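Local coordinates for protein probable branched-chain-amino-acid aminotransferase (Thermotoga maritima MSB8, PDB 3CSW) that probably transfers the amino group of leucine, isoleucine or valine to 2-oxoglutarate, using pyridoxal 5'-phosphate as cofactor, at residues T45-R51 with Q94-V100; T123-I129 with V245-N251; L229-M235 with L250-F255. One frame throughout, in Å; residues are numbered along the deposited sequence.

Contact 1. Residues T45-R51 with Q94-V100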
loop_
_atom_site.group_PDB
_atom_site.type_symbol
_atom_site.label_atom_id
_atom_site.label_comp_id
_atom_site.label_asym_id
_atom_site.label_seq_id
_atom_site.Cartn_x
_atom_site.Cartn_y
_atom_site.Cartn_z
ATOM N N THR A 45 -30.100 -5.861 5.351
ATOM C CA THR A 45 -30.707 -7.015 6.020
ATOM C C THR A 45 -31.277 -6.551 7.357
ATOM O O THR A 45 -30.658 -5.761 8.050
ATOM C CB THR A 45 -29.708 -8.182 6.247
ATOM O OG1 THR A 45 -28.665 -7.787 7.153
ATOM C CG2 THR A 45 -29.100 -8.651 4.915
ATOM N N LEU A 46 -32.480 -7.016 7.694
ATOM C CA LEU A 46 -33.122 -6.666 8.952
ATOM C C LEU A 46 -33.613 -7.935 9.610
ATOM O O LEU A 46 -33.709 -8.977 8.964
ATOM C CB LEU A 46 -34.322 -5.717 8.751
ATOM C CG LEU A 46 -34.135 -4.351 8.062
ATOM C CD1 LEU A 46 -34.205 -4.503 6.539
ATOM C CD2 LEU A 46 -35.172 -3.359 8.559
ATOM N N ARG A 47 -33.878 -7.855 10.911
ATOM C CA ARG A 47 -34.605 -8.906 11.623
ATOM C C ARG A 47 -35.715 -8.257 12.428
ATOM O O ARG A 47 -35.747 -7.048 12.576
ATOM C CB ARG A 47 -33.694 -9.711 12.542
ATOM C CG ARG A 47 -33.171 -8.958 13.756
ATOM C CD ARG A 47 -32.738 -9.927 14.842
ATOM N NE ARG A 47 -33.914 -10.466 15.496
ATOM C CZ ARG A 47 -33.896 -11.436 16.398
ATOM N NH1 ARG A 47 -32.756 -12.023 16.757
ATOM N NH2 ARG A 47 -35.040 -11.817 16.947
ATOM N N THR A 48 -36.631 -9.073 12.943
ATOM C CA THR A 48 -37.692 -8.591 13.796
ATOM C C THR A 48 -37.472 -9.042 15.237
ATOM O O THR A 48 -36.787 -10.026 15.491
ATOM C CB THR A 48 -39.063 -9.138 13.359
ATOM O OG1 THR A 48 -39.021 -10.568 13.405
ATOM C CG2 THR A 48 -39.420 -8.677 11.932
ATOM N N TYR A 49 -38.034 -8.255 16.154
ATOM C CA TYR A 49 -38.248 -8.639 17.554
ATOM C C TYR A 49 -39.752 -8.480 17.760
ATOM O O TYR A 49 -40.325 -7.439 17.422
ATOM C CB TYR A 49 -37.460 -7.777 18.530
ATOM C CG TYR A 49 -35.960 -8.000 18.467
ATOM C CD1 TYR A 49 -35.363 -9.131 19.035
ATOM C CD2 TYR A 49 -35.128 -7.070 17.852
ATOM C CE1 TYR A 49 -33.962 -9.327 18.982
ATOM C CE2 TYR A 49 -33.736 -7.256 17.789
ATOM C CZ TYR A 49 -33.163 -8.382 18.341
ATOM O OH TYR A 49 -31.796 -8.524 18.259
ATOM N N SER A 50 -40.394 -9.536 18.250
ATOM C CA SER A 50 -41.857 -9.588 18.370
ATOM C C SER A 50 -42.531 -9.288 17.047
ATOM O O SER A 50 -43.603 -8.670 17.014
ATOM C CB SER A 50 -42.373 -8.627 19.444
ATOM O OG SER A 50 -41.858 -8.983 20.715
ATOM N N ARG A 51 -41.891 -9.712 15.957
ATOM C CA ARG A 51 -42.437 -9.550 14.620
ATOM C C ARG A 51 -42.474 -8.084 14.167
ATOM O O ARG A 51 -43.047 -7.771 13.111
ATOM C CB ARG A 51 -43.819 -10.228 14.537
ATOM C CG ARG A 51 -43.775 -11.686 15.077
ATOM C CD ARG A 51 -45.130 -12.320 15.324
ATOM N NE ARG A 51 -45.988 -12.265 14.144
ATOM C CZ ARG A 51 -47.054 -11.473 14.010
ATOM N NH1 ARG A 51 -47.429 -10.634 14.977
ATOM N NH2 ARG A 51 -47.761 -11.521 12.886
ATOM N N GLN A 94 -43.672 -16.078 13.906
ATOM C CA GLN A 94 -42.267 -16.361 14.146
ATOM C C GLN A 94 -41.453 -15.143 13.726
ATOM O O GLN A 94 -41.905 -14.364 12.890
ATOM C CB GLN A 94 -41.916 -17.542 13.247
ATOM C CG GLN A 94 -40.540 -18.101 13.368
ATOM C CD GLN A 94 -40.352 -19.293 12.458
ATOM O OE1 GLN A 94 -41.282 -19.688 11.728
ATOM N NE2 GLN A 94 -39.151 -19.885 12.490
ATOM N N GLU A 95 -40.260 -14.980 14.283
ATOM C CA GLU A 95 -39.369 -13.893 13.848
ATOM C C GLU A 95 -38.897 -14.132 12.405
ATOM O O GLU A 95 -38.700 -15.292 11.992
ATOM C CB GLU A 95 -38.145 -13.760 14.762
ATOM C CG GLU A 95 -38.433 -13.592 16.272
ATOM C CD GLU A 95 -39.150 -12.303 16.649
ATOM O OE1 GLU A 95 -39.641 -11.588 15.755
ATOM O OE2 GLU A 95 -39.245 -12.018 17.861
ATOM N N VAL A 96 -38.736 -13.041 11.642
ATOM C CA VAL A 96 -38.249 -13.120 10.272
ATOM C C VAL A 96 -36.904 -12.406 10.057
ATOM O O VAL A 96 -36.561 -11.449 10.759
ATOM C CB VAL A 96 -39.305 -12.584 9.234
ATOM C CG1 VAL A 96 -40.574 -13.399 9.306
ATOM C CG2 VAL A 96 -39.640 -11.131 9.462
ATOM N N ARG A 97 -36.133 -12.939 9.106
ATOM C CA ARG A 97 -34.999 -12.255 8.504
ATOM C C ARG A 97 -35.572 -11.576 7.277
ATOM O O ARG A 97 -36.404 -12.153 6.598
ATOM C CB ARG A 97 -33.924 -13.252 8.074
ATOM C CG ARG A 97 -32.775 -12.635 7.257
ATOM C CD ARG A 97 -31.790 -13.690 6.708
ATOM N NE ARG A 97 -30.932 -14.269 7.753
ATOM C CZ ARG A 97 -31.218 -15.345 8.499
ATOM N NH1 ARG A 97 -32.371 -16.017 8.355
ATOM N NH2 ARG A 97 -30.332 -15.756 9.412
ATOM N N ILE A 98 -35.135 -10.353 6.991
ATOM C CA ILE A 98 -35.638 -9.595 5.843
ATOM C C ILE A 98 -34.450 -9.031 5.064
ATOM O O ILE A 98 -33.610 -8.369 5.649
ATOM C CB ILE A 98 -36.540 -8.399 6.283
ATOM C CG1 ILE A 98 -37.629 -8.836 7.292
ATOM C CG2 ILE A 98 -37.162 -7.752 5.063
ATOM C CD1 ILE A 98 -38.275 -7.684 8.061
ATOM N N LYS A 99 -34.383 -9.308 3.761
ATOM C CA LYS A 99 -33.362 -8.746 2.871
ATOM C C LYS A 99 -34.063 -7.763 1.957
ATOM O O LYS A 99 -35.134 -8.074 1.449
ATOM C CB LYS A 99 -32.698 -9.822 2.009
ATOM C CG LYS A 99 -32.013 -10.937 2.774
ATOM C CD LYS A 99 -31.741 -12.156 1.867
ATOM C CE LYS A 99 -31.921 -13.502 2.627
ATOM N NZ LYS A 99 -32.240 -14.646 1.713
ATOM N N VAL A 100 -33.468 -6.582 1.766
ATOM C CA VAL A 100 -34.018 -5.549 0.888
ATOM C C VAL A 100 -32.986 -5.198 -0.187
ATOM O O VAL A 100 -31.868 -4.797 0.134
ATOM C CB VAL A 100 -34.422 -4.267 1.661
ATOM C CG1 VAL A 100 -35.164 -3.301 0.707
ATOM C CG2 VAL A 100 -35.300 -4.629 2.859
#
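Start with Glu95, because its side chain does the work that the backbone gives up where these two antiparallel strands part. With chi1 and chi2 both m, its carboxylate bends toward Ser50 and Arg51, the tight turn of positive phi angles that joins 42-49 to 52-53 in a beta hairpin. Glu95 holds that turn by both backbone NH groups: OE1 of Glu95 accepts from Thr48 OG1 at 2.6 Å and Arg51 N at 2.9 Å, Glu95 OE2 from Ser50 N at 2.8 Å. Thr48, in its p rotamer, is the other key: Thr48 N still donates to Val96 O at 3.2 Å, but Val96 N goes to Thr48 OG1 at 3.1 Å, which stands in for a main-chain carbonyl. Regular hydrogen bonds follow, Leu46 N to Ile98 O at 2.7 Å and Ile98 N to Leu46 O at 2.8 Å. Arg47, with chi1 p and chi3 m, bends round so that its NE and NH2 both donate to Thr48 O, each at 2.9 Å. Leu46 and Ile98 share one face of the sheet; Thr45, Arg47, Arg97 and Lys99 occupy the other, where Thr45 lies at the pyridoxal phosphate pocket. In the antiparallel sheet, strand 96-102 is flanked by 42-49 and 109-115, and helix 78-89 covers the Leu46 and Ile98 face with Leu85 and Ala89.

Contact 2. Residues T123-I129 with V245-N251; sequences TGVEVKI and VPVRRLN
A beta bulge interrupts the pairing of 125-129 with 245-251, whose chain turns a corner at Arg248 and so passes from one mixed sheet to another. Strand 245-247 crosses 125-129 at 67°, axes 6.2 Å apart at closest, yet the pairs are bridged in parallel sense. Build Val125 beside Val247, then shift the register by one: Glu126 pairs with Arg249 and Val127 with Leu250, CA atoms 4.8 to 5.1 Å apart. Val125 N donates to Pro246 O at 2.9 Å; at the bulge Val125 O accepts Arg248 N at 2.9 Å and, weakly, Arg249 N at 3.5 Å. Beyond it Val127 N meets Arg249 O at 3.0 Å and Asn251 N meets Val127 O at 2.9 Å. Gly124, at phi 88° and psi 159°, leaves a hollow that Arg248 fills; a CB here would collide with Arg248 CB. On one face the valines interlock: Val125 CG1 rests on Val245 CG1, Val127 CG2 sits against both Val247 CG1 and Leu250 CD1, each 3.7 Å away. Val125, Val127 and Ile129 are all m, Val245, Val247 and Leu250 t at chi1. On the other face Glu126 (chi1 t, chi2 p) bends toward Arg249 in a weak salt bridge, OE1 to NH1 3.4 Å. Asn251, at phi 54°, psi -118° and chi1 m, extends the pairing with its side chain, Asn251 OD1 accepting Ile129 N at 2.9 Å.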
loop_
_atom_site.group_PDB
_atom_site.type_symbol
_atom_site.label_atom_id
_atom_site.label_comp_id
_atom_site.label_asym_id
_atom_site.label_seq_id
_atom_site.Cartn_x
_atom_site.Cartn_y
_atom_site.Cartn_z
ATOM N N THR A 123 -22.280 -21.527 23.552
ATOM C CA THR A 123 -21.006 -22.260 23.540
ATOM C C THR A 123 -19.842 -21.619 22.699
ATOM O O THR A 123 -18.706 -22.096 22.722
ATOM C CB THR A 123 -21.255 -23.692 23.021
ATOM O OG1 THR A 123 -20.006 -24.381 22.880
ATOM C CG2 THR A 123 -21.975 -23.663 21.660
ATOM N N GLY A 124 -20.121 -20.559 21.958
ATOM C CA GLY A 124 -19.085 -19.881 21.168
ATOM C C GLY A 124 -18.903 -20.451 19.767
ATOM O O GLY A 124 -19.301 -21.587 19.483
ATOM N N VAL A 125 -18.320 -19.658 18.872
ATOM C CA VAL A 125 -18.095 -20.116 17.502
ATOM C C VAL A 125 -16.595 -20.094 17.183
ATOM O O VAL A 125 -15.791 -19.522 17.950
ATOM C CB VAL A 125 -18.883 -19.245 16.470
ATOM C CG1 VAL A 125 -20.394 -19.260 16.772
ATOM C CG2 VAL A 125 -18.337 -17.789 16.408
ATOM N N GLU A 126 -16.249 -20.778 16.091
ATOM C CA GLU A 126 -14.903 -20.754 15.482
ATOM C C GLU A 126 -14.878 -19.732 14.351
ATOM O O GLU A 126 -15.808 -19.667 13.556
ATOM C CB GLU A 126 -14.553 -22.128 14.881
ATOM C CG GLU A 126 -13.321 -22.171 13.922
ATOM C CD GLU A 126 -11.969 -22.178 14.635
ATOM O OE1 GLU A 126 -11.898 -22.706 15.752
ATOM O OE2 GLU A 126 -10.976 -21.701 14.070
ATOM N N VAL A 127 -13.817 -18.928 14.283
ATOM C CA VAL A 127 -13.591 -18.002 13.174
ATOM C C VAL A 127 -12.142 -18.197 12.706
ATOM O O VAL A 127 -11.280 -18.705 13.454
ATOM C CB VAL A 127 -13.848 -16.501 13.537
ATOM C CG1 VAL A 127 -15.248 -16.305 14.027
ATOM C CG2 VAL A 127 -12.876 -16.003 14.592
ATOM N N LYS A 128 -11.867 -17.806 11.471
ATOM C CA LYS A 128 -10.516 -17.884 10.935
ATOM C C LYS A 128 -10.158 -16.607 10.204
ATOM O O LYS A 128 -11.040 -15.941 9.659
ATOM C CB LYS A 128 -10.393 -19.083 9.985
ATOM C CG LYS A 128 -10.505 -20.381 10.684
ATOM C CD LYS A 128 -10.482 -21.552 9.747
ATOM C CE LYS A 128 -10.735 -22.829 10.517
ATOM N NZ LYS A 128 -10.388 -23.999 9.681
ATOM N N ILE A 129 -8.865 -16.269 10.177
ATOM C CA ILE A 129 -8.360 -15.147 9.350
ATOM C C ILE A 129 -8.612 -15.481 7.862
ATOM O O ILE A 129 -8.252 -16.554 7.385
ATOM C CB ILE A 129 -6.827 -14.841 9.600
ATOM C CG1 ILE A 129 -6.544 -14.517 11.078
ATOM C CG2 ILE A 129 -6.335 -13.658 8.758
ATOM C CD1 ILE A 129 -7.379 -13.361 11.658
ATOM N N VAL A 245 -22.200 -12.593 19.292
ATOM C CA VAL A 245 -21.788 -13.959 19.039
ATOM C C VAL A 245 -20.390 -14.172 19.630
ATOM O O VAL A 245 -19.402 -13.647 19.111
ATOM C CB VAL A 245 -21.834 -14.297 17.515
ATOM C CG1 VAL A 245 -21.435 -15.751 17.250
ATOM C CG2 VAL A 245 -23.254 -14.033 16.945
ATOM N N PRO A 246 -20.293 -14.946 20.724
ATOM C CA PRO A 246 -18.992 -15.171 21.344
ATOM C C PRO A 246 -18.095 -16.032 20.478
ATOM O O PRO A 246 -18.587 -16.963 19.833
ATOM C CB PRO A 246 -19.331 -15.928 22.645
ATOM C CG PRO A 246 -20.760 -15.953 22.750
ATOM C CD PRO A 246 -21.360 -15.667 21.429
ATOM N N VAL A 247 -16.800 -15.715 20.465
ATOM C CA VAL A 247 -15.825 -16.486 19.698
ATOM C C VAL A 247 -15.005 -17.308 20.672
ATOM O O VAL A 247 -14.286 -16.758 21.519
ATOM C CB VAL A 247 -14.883 -15.598 18.828
ATOM C CG1 VAL A 247 -13.760 -16.451 18.191
ATOM C CG2 VAL A 247 -15.686 -14.804 17.732
ATOM N N ARG A 248 -15.112 -18.630 20.577
ATOM C CA ARG A 248 -14.293 -19.488 21.446
ATOM C C ARG A 248 -12.897 -19.830 20.892
ATOM O O ARG A 248 -11.989 -20.162 21.666
ATOM C CB ARG A 248 -15.044 -20.751 21.832
ATOM C CG ARG A 248 -15.138 -21.778 20.813
ATOM C CD ARG A 248 -15.661 -23.112 21.429
ATOM N NE ARG A 248 -16.260 -23.845 20.327
ATOM C CZ ARG A 248 -15.571 -24.460 19.361
ATOM N NH1 ARG A 248 -14.234 -24.501 19.384
ATOM N NH2 ARG A 248 -16.226 -25.051 18.360
ATOM N N ARG A 249 -12.729 -19.712 19.568
ATOM C CA ARG A 249 -11.472 -20.050 18.909
ATOM C C ARG A 249 -11.245 -19.227 17.610
ATOM O O ARG A 249 -12.149 -19.098 16.794
ATOM C CB ARG A 249 -11.519 -21.536 18.599
ATOM C CG ARG A 249 -10.239 -22.186 18.211
ATOM C CD ARG A 249 -10.441 -23.691 18.345
ATOM N NE ARG A 249 -9.203 -24.454 18.268
ATOM C CZ ARG A 249 -8.770 -25.090 17.178
ATOM N NH1 ARG A 249 -9.472 -25.054 16.041
ATOM N NH2 ARG A 249 -7.618 -25.771 17.220
ATOM N N LEU A 250 -10.054 -18.638 17.480
ATOM C CA LEU A 250 -9.602 -17.959 16.277
ATOM C C LEU A 250 -8.463 -18.787 15.705
ATOM O O LEU A 250 -7.452 -18.978 16.355
ATOM C CB LEU A 250 -9.116 -16.532 16.598
ATOM C CG LEU A 250 -8.370 -15.732 15.527
ATOM C CD1 LEU A 250 -9.229 -15.499 14.269
ATOM C CD2 LEU A 250 -7.813 -14.405 16.135
ATOM N N ASN A 251 -8.620 -19.268 14.480
ATOM C CA ASN A 251 -7.640 -20.164 13.886
ATOM C C ASN A 251 -7.436 -21.339 14.875
ATOM O O ASN A 251 -8.393 -22.061 15.159
ATOM C CB ASN A 251 -6.335 -19.417 13.511
ATOM C CG ASN A 251 -6.468 -18.548 12.255
ATOM O OD1 ASN A 251 -7.556 -18.226 11.803
ATOM N ND2 ASN A 251 -5.336 -18.171 11.688
HETATM O O HOH W 1 -6.306 -18.292 8.537
#

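Contact 3. Residues L229-M235 with L250-F255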
loop_
_atom_site.group_PDB
_atom_site.type_symbol
_atom_site.label_atom_id
_atom_site.label_comp_id
_atom_site.label_asym_id
_atom_site.label_seq_id
_atom_site.Cartn_x
_atom_site.Cartn_y
_atom_site.Cartn_z
ATOM N N LEU A 229 -5.738 -9.753 18.497
ATOM C CA LEU A 229 -6.781 -10.774 18.629
ATOM C C LEU A 229 -6.181 -12.027 19.299
ATOM O O LEU A 229 -6.834 -12.702 20.094
ATOM C CB LEU A 229 -7.365 -11.144 17.265
ATOM C CG LEU A 229 -8.123 -10.083 16.454
ATOM C CD1 LEU A 229 -8.607 -10.669 15.104
ATOM C CD2 LEU A 229 -9.294 -9.475 17.233
ATOM N N PHE A 230 -4.929 -12.323 18.983
ATOM C CA PHE A 230 -4.267 -13.516 19.519
ATOM C C PHE A 230 -3.790 -13.322 20.954
ATOM O O PHE A 230 -3.426 -14.286 21.618
ATOM C CB PHE A 230 -3.144 -13.986 18.595
ATOM C CG PHE A 230 -3.644 -14.539 17.281
ATOM C CD1 PHE A 230 -3.945 -13.696 16.222
ATOM C CD2 PHE A 230 -3.809 -15.908 17.099
ATOM C CE1 PHE A 230 -4.430 -14.200 14.997
ATOM C CE2 PHE A 230 -4.285 -16.420 15.868
ATOM C CZ PHE A 230 -4.591 -15.565 14.825
ATOM N N GLU A 231 -3.835 -12.088 21.450
ATOM C CA GLU A 231 -3.492 -11.813 22.837
ATOM C C GLU A 231 -4.670 -11.350 23.660
ATOM O O GLU A 231 -4.499 -11.003 24.826
ATOM C CB GLU A 231 -2.385 -10.784 22.902
ATOM C CG GLU A 231 -1.143 -11.251 22.156
ATOM C CD GLU A 231 0.110 -10.555 22.626
ATOM O OE1 GLU A 231 0.295 -9.361 22.287
ATOM O OE2 GLU A 231 0.910 -11.214 23.322
ATOM N N ALA A 232 -5.865 -11.359 23.066
ATOM C CA ALA A 232 -7.065 -10.862 23.716
ATOM C C ALA A 232 -7.542 -11.818 24.802
ATOM O O ALA A 232 -7.342 -13.033 24.695
ATOM C CB ALA A 232 -8.176 -10.667 22.656
ATOM N N ASP A 233 -8.187 -11.276 25.836
ATOM C CA ASP A 233 -8.884 -12.094 26.838
ATOM C C ASP A 233 -10.209 -12.669 26.303
ATOM O O ASP A 233 -10.579 -13.796 26.650
ATOM C CB ASP A 233 -9.169 -11.292 28.121
ATOM C CG ASP A 233 -7.914 -10.747 28.758
ATOM O OD1 ASP A 233 -6.869 -11.383 28.609
ATOM O OD2 ASP A 233 -7.967 -9.671 29.395
ATOM N N GLU A 234 -10.922 -11.885 25.488
ATOM C CA GLU A 234 -12.183 -12.296 24.896
ATOM C C GLU A 234 -12.275 -11.758 23.484
ATOM O O GLU A 234 -11.655 -10.769 23.163
ATOM C CB GLU A 234 -13.412 -11.757 25.683
ATOM C CG GLU A 234 -13.316 -11.826 27.193
ATOM C CD GLU A 234 -14.556 -11.310 27.924
ATOM O OE1 GLU A 234 -15.675 -11.496 27.421
ATOM O OE2 GLU A 234 -14.404 -10.757 29.036
HETATM N N MSE A 235 -13.096 -12.410 22.666
HETATM C CA MSE A 235 -13.439 -11.943 21.333
HETATM C C MSE A 235 -14.893 -12.310 21.018
HETATM O O MSE A 235 -15.400 -13.327 21.493
HETATM C CB MSE A 235 -12.470 -12.556 20.321
HETATM C CG MSE A 235 -12.738 -12.227 18.850
HETATM SE SE MSE A 235 -11.433 -13.033 17.667
HETATM C CE MSE A 235 -12.088 -12.377 16.075
ATOM N N LEU A 250 -10.054 -18.638 17.480
ATOM C CA LEU A 250 -9.602 -17.959 16.277
ATOM C C LEU A 250 -8.463 -18.787 15.705
ATOM O O LEU A 250 -7.452 -18.978 16.355
ATOM C CB LEU A 250 -9.116 -16.532 16.598
ATOM C CG LEU A 250 -8.370 -15.732 15.527
ATOM C CD1 LEU A 250 -9.229 -15.499 14.269
ATOM C CD2 LEU A 250 -7.813 -14.405 16.135
ATOM N N ASN A 251 -8.620 -19.268 14.480
ATOM C CA ASN A 251 -7.640 -20.164 13.886
ATOM C C ASN A 251 -7.436 -21.339 14.875
ATOM O O ASN A 251 -8.393 -22.061 15.159
ATOM C CB ASN A 251 -6.335 -19.417 13.511
ATOM C CG ASN A 251 -6.468 -18.548 12.255
ATOM O OD1 ASN A 251 -7.556 -18.226 11.803
ATOM N ND2 ASN A 251 -5.336 -18.171 11.688
ATOM N N GLU A 252 -6.234 -21.531 15.418
ATOM C CA GLU A 252 -6.012 -22.607 16.407
ATOM C C GLU A 252 -5.927 -22.071 17.839
ATOM O O GLU A 252 -5.584 -22.807 18.755
ATOM C CB GLU A 252 -4.722 -23.353 16.096
ATOM C CG GLU A 252 -4.684 -24.075 14.769
ATOM C CD GLU A 252 -3.251 -24.432 14.369
ATOM O OE1 GLU A 252 -2.434 -23.512 14.087
ATOM O OE2 GLU A 252 -2.949 -25.645 14.343
ATOM N N HIS A 253 -6.251 -20.797 18.022
ATOM C CA HIS A 253 -6.156 -20.134 19.305
ATOM C C HIS A 253 -7.495 -20.119 20.030
ATOM O O HIS A 253 -8.396 -19.386 19.652
ATOM C CB HIS A 253 -5.658 -18.690 19.091
ATOM C CG HIS A 253 -5.394 -17.943 20.363
ATOM N ND1 HIS A 253 -4.164 -17.940 20.985
ATOM C CD2 HIS A 253 -6.207 -17.181 21.134
ATOM C CE1 HIS A 253 -4.234 -17.208 22.085
ATOM N NE2 HIS A 253 -5.462 -16.735 22.196
ATOM N N SER A 254 -7.601 -20.896 21.104
ATOM C CA SER A 254 -8.791 -20.907 21.950
ATOM C C SER A 254 -8.785 -19.769 22.945
ATOM O O SER A 254 -7.768 -19.508 23.591
ATOM C CB SER A 254 -8.884 -22.222 22.748
ATOM O OG SER A 254 -9.294 -23.296 21.907
ATOM N N PHE A 255 -9.940 -19.113 23.071
ATOM C CA PHE A 255 -10.196 -18.129 24.123
ATOM C C PHE A 255 -10.850 -18.775 25.353
ATOM O O PHE A 255 -10.587 -18.362 26.477
ATOM C CB PHE A 255 -11.099 -17.007 23.608
ATOM C CG PHE A 255 -10.474 -16.213 22.524
ATOM C CD1 PHE A 255 -9.456 -15.315 22.815
ATOM C CD2 PHE A 255 -10.848 -16.405 21.203
ATOM C CE1 PHE A 255 -8.841 -14.608 21.796
ATOM C CE2 PHE A 255 -10.239 -15.691 20.193
ATOM C CZ PHE A 255 -9.237 -14.804 20.486
HETATM O O HOH W 2 -5.811 -15.049 24.168
HETATM O O HOH W 3 -8.992 -16.013 27.112
#
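Phe230 and Phe255 lose the most surface here, about 100 Å² each, followed by Leu250 with 75 Å². Strands 249-250 and 253-254 form a tight beta hairpin through the type II' turn Leu250-His253, and the ring of Phe230, on helix 226-230, packs against that turn. Leu250 CD2 lies over one face of the ring, 3.8 Å from the Phe230 centroid in a CH-pi contact, and packs on Leu229 CB at 3.5 Å. The edge of Phe230 points to the face of His253 in an offset edge-to-face pair, centroids 5.9 Å apart and planes at 69°. Phe255 pushes its ring into the bend between helix and strand: Met235 CB lies over its face, 4.1 Å from the Phe255 centroid, while the selenium of Met235, present as selenomethionine, stands obliquely at 4.8 Å, a Met-aromatic contact. A water bridges Ala232 O and His253 NE2, 2.6 Å from each. Glu231 OE2 accepts from Glu252 N of the third subunit, and Glu252 OE1 forms a salt bridge with Lys186 of that subunit. Strand 234-239 runs between 181-186 and 243-247; 253-254 is outermost, within this chain, in the mixed sheet that also holds 249-250 and 125-129.

Overall arrangement
Contacts 2 and 3 form one continuous region, centres 8 Å apart: they share Leu250 and Asn251, Arg248 O lies 2.7 Å from Phe255 N, and Val247 N lies 3.0 Å from Met235 O. Segment 245-251 thus pairs with 125-129 through contact 2, while the Leu250-His253 turn packs on Leu229 and Phe230 in contact 3, and both touch the third subunit. Contact 1 belongs to the separate antiparallel sheet, its centre 25 Å from that of contact 2 and 31 Å from that of contact 3. The side chains of Thr45, Val245 and Met235 are about 4, 10 and 13 Å from pyridoxal phosphate, so of the three, contact 1 comes closest to the cofactor.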